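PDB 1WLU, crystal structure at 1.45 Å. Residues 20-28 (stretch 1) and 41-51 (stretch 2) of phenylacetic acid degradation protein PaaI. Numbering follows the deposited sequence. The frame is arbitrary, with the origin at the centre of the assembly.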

# COMPACT_ATOMS: atom_id res chain seq x y z
N GLU A 20 2.07 -19.90 8.31
CA GLU A 20 1.78 -18.98 9.41
C GLU A 20 2.89 -18.88 10.44
O GLU A 20 3.72 -19.78 10.58
N ALA A 21 2.91 -17.77 11.17
CA ALA A 21 3.92 -17.55 12.19
C ALA A 21 3.52 -16.43 13.13
O ALA A 21 2.79 -15.51 12.75
N VAL A 22 4.00 -16.51 14.37
CA VAL A 22 3.75 -15.48 15.36
C VAL A 22 5.11 -15.13 15.95
O VAL A 22 5.86 -16.01 16.38
N VAL A 23 5.43 -13.84 15.93
CA VAL A 23 6.69 -13.34 16.47
C VAL A 23 6.34 -12.33 17.55
O VAL A 23 5.42 -11.53 17.38
N ALA A 24 7.06 -12.38 18.67
CA ALA A 24 6.78 -11.48 19.78
C ALA A 24 8.01 -10.73 20.24
O ALA A 24 9.15 -11.16 20.02
N GLY A 25 7.78 -9.60 20.89
CA GLY A 25 8.87 -8.80 21.40
C GLY A 25 8.37 -7.83 22.43
O GLY A 25 7.17 -7.76 22.70
N GLU A 26 9.29 -7.09 23.04
CA GLU A 26 8.92 -6.10 24.03
C GLU A 26 9.56 -4.80 23.59
O GLU A 26 10.69 -4.79 23.11
N VAL A 27 8.82 -3.70 23.72
CA VAL A 27 9.36 -2.40 23.34
C VAL A 27 10.36 -1.97 24.41
O VAL A 27 9.99 -1.76 25.56
N ARG A 28 11.62 -1.88 24.02
CA ARG A 28 12.68 -1.48 24.94
C ARG A 28 12.99 -0.00 24.75
O ARG A 28 12.48 0.64 23.83
N GLY A 41 9.61 1.68 12.69
CA GLY A 41 10.50 0.68 12.15
C GLY A 41 10.60 -0.56 13.02
O GLY A 41 10.86 -1.66 12.53
N PHE A 42 10.41 -0.38 14.33
CA PHE A 42 10.46 -1.52 15.23
C PHE A 42 9.20 -2.36 15.04
O PHE A 42 9.28 -3.58 14.93
N LEU A 43 8.05 -1.70 15.00
CA LEU A 43 6.79 -2.41 14.82
C LEU A 43 6.77 -3.08 13.45
O LEU A 43 6.30 -4.21 13.31
N TYR A 44 7.29 -2.39 12.44
CA TYR A 44 7.34 -2.98 11.11
C TYR A 44 8.28 -4.18 11.10
O TYR A 44 7.96 -5.22 10.53
N ALA A 45 9.45 -4.04 11.73
CA ALA A 45 10.41 -5.14 11.78
C ALA A 45 9.76 -6.38 12.40
O ALA A 45 10.00 -7.51 11.95
N LEU A 46 8.96 -6.17 13.43
CA LEU A 46 8.26 -7.26 14.10
C LEU A 46 7.31 -7.95 13.12
O LEU A 46 7.34 -9.17 12.97
N ALA A 47 6.48 -7.16 12.46
CA ALA A 47 5.52 -7.72 11.50
C ALA A 47 6.23 -8.38 10.33
O ALA A 47 5.86 -9.47 9.91
N ASP A 48 7.26 -7.72 9.82
CA ASP A 48 8.03 -8.23 8.69
C ASP A 48 8.69 -9.56 9.03
O ASP A 48 8.81 -10.43 8.17
N SER A 49 9.12 -9.72 10.28
CA SER A 49 9.76 -10.96 10.70
C SER A 49 8.76 -12.12 10.68
O SER A 49 9.09 -13.22 10.24
N ALA A 50 7.54 -11.88 11.15
CA ALA A 50 6.51 -12.91 11.14
C ALA A 50 6.16 -13.24 9.69
O ALA A 50 5.95 -14.40 9.33
N PHE A 51 6.09 -12.19 8.87
CA PHE A 51 5.79 -12.28 7.44
C PHE A 51 6.86 -13.14 6.75
O PHE A 51 6.54 -14.04 5.96

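The strand of residues 20-26 lies against the helix of residues 41-51 with the two segments running in roughly opposite directions, at 150° to one another, and their axes approach to 7.3 Å. No hydrogen bond crosses between them; the contact is one of apolar packing, and the alternation of the strand decides which side chains take part.

Glu 20 points away from the helix, its chi1 in the p well, and its carboxylate makes no contact there, as befits a charged group beside an apolar interface. Ala 21 turns toward the helix and places its CB 3.6 Å from the backbone O of Ala 50. A methyl group fills this narrow space without needing a polar partner. Val 22, a t rotamer, again points away and touches nothing of the helix.

Val 23 is the centre of the packing and has the largest area covered of any residue in the two stretches. Its CA lies 5.4 Å from the CA of Ala 50, a close approach that the small alanine side chain accommodates. With chi1 at t, the valine spreads its two methyls over the helix: CG2 lies 3.6 Å from Ala 50 CA and 3.8 Å from Ala 50 CB, while CG1 meets Leu 46 CD1 at 3.7 Å. The CB of Leu 46 points sideways, but its t,p conformation brings the end of the side chain nearer the strand, where CD1 also comes within 3.6 Å of the backbone O of Val 23. The hydroxyl of Ser 49 is satisfied within the helix, Ser 49 OG donating to Ala 45 O at 2.8 Å, so this polar residue can sit in buried surroundings.

Ala 24 directs its CB away, leaving its backbone C 4.0 Å from Leu 46 CD1. At Gly 25 a side chain would point toward the helix; an ideal CB would lie 3.8 Å from Phe 42 CZ and 4.0 Å from Leu 46 CD1. Glycine leaves that space free.

Glu 26, with chi1 and chi2 both t, points its CB away, but its backbone O lies 3.8 Å from Phe 42 CZ. Phe 42, chi1 t, reaches across a wider gap: the CA atoms of Phe 42 and Val 27 are 8.2 Å apart. Val 27, also t, points its CB sideways and rests CG2 4.0 Å from Phe 42 CE2, approaching the ring obliquely. Arg 28 lies beyond the contact, its NE and NH2 hydrogen-bonded to a residue just outside the two stretches.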

# COMPACT_ATOMS: atom_id res chain seq x y z
CB GLU A 20 0.46 -19.39 10.09
CG GLU A 20 0.49 -20.73 10.79
CD GLU A 20 -0.89 -21.14 11.27
OE1 GLU A 20 -1.66 -21.71 10.46
OE2 GLU A 20 -1.22 -20.88 12.44
CB ALA A 21 5.26 -17.22 11.54
CB VAL A 22 2.83 -15.96 16.51
CG1 VAL A 22 2.69 -14.85 17.55
CG2 VAL A 22 1.46 -16.33 15.96
CB VAL A 23 7.54 -12.65 15.37
CG1 VAL A 23 8.77 -11.99 15.98
CG2 VAL A 23 7.96 -13.69 14.34
CB ALA A 24 6.19 -12.27 20.94
CB GLU A 26 9.45 -6.49 25.42
CG GLU A 26 8.99 -5.55 26.53
CD GLU A 26 9.51 -5.95 27.89
OE1 GLU A 26 9.31 -7.12 28.29
OE2 GLU A 26 10.10 -5.09 28.58
CB VAL A 27 8.24 -1.34 23.24
CG1 VAL A 27 8.83 0.01 22.86
CG2 VAL A 27 7.20 -1.77 22.21
CB ARG A 28 13.95 -2.31 24.69
CG ARG A 28 13.74 -3.81 24.81
CD ARG A 28 15.03 -4.58 24.54
NE ARG A 28 15.65 -4.20 23.27
CZ ARG A 28 16.51 -4.95 22.60
NH1 ARG A 28 16.87 -6.13 23.07
NH2 ARG A 28 17.02 -4.52 21.45
CB PHE A 42 10.55 -1.07 16.69
CG PHE A 42 10.45 -2.20 17.67
CD1 PHE A 42 11.50 -3.09 17.84
CD2 PHE A 42 9.26 -2.42 18.37
CE1 PHE A 42 11.38 -4.19 18.70
CE2 PHE A 42 9.13 -3.51 19.23
CZ PHE A 42 10.19 -4.40 19.39
CB LEU A 43 5.61 -1.45 14.97
CG LEU A 43 5.48 -0.82 16.36
CD1 LEU A 43 4.30 0.13 16.38
CD2 LEU A 43 5.32 -1.91 17.41
CB TYR A 44 7.80 -1.94 10.07
CG TYR A 44 7.89 -2.49 8.66
CD1 TYR A 44 9.01 -3.20 8.23
CD2 TYR A 44 6.84 -2.30 7.76
CE1 TYR A 44 9.09 -3.71 6.94
CE2 TYR A 44 6.91 -2.81 6.47
CZ TYR A 44 8.03 -3.51 6.06
OH TYR A 44 8.09 -3.99 4.77
CB ALA A 45 11.64 -4.73 12.58
CB LEU A 46 7.48 -6.72 15.29
CG LEU A 46 6.66 -7.73 16.10
CD1 LEU A 46 7.59 -8.64 16.88
CD2 LEU A 46 5.73 -6.99 17.04
CB ALA A 47 4.60 -6.62 11.00
CB ASP A 48 9.09 -7.22 8.28
CG ASP A 48 9.82 -7.62 7.02
OD1 ASP A 48 9.16 -7.68 5.96
OD2 ASP A 48 11.03 -7.89 7.09
CB SER A 49 10.37 -10.80 12.09
OG SER A 49 11.43 -9.86 12.07
CB ALA A 50 5.28 -12.43 11.90
CB PHE A 51 5.78 -10.85 6.89
CG PHE A 51 5.82 -10.74 5.38
CD1 PHE A 51 4.80 -11.24 4.59
CD2 PHE A 51 6.85 -10.03 4.77
CE1 PHE A 51 4.79 -11.03 3.22
CE2 PHE A 51 6.85 -9.81 3.40
CZ PHE A 51 5.82 -10.31 2.62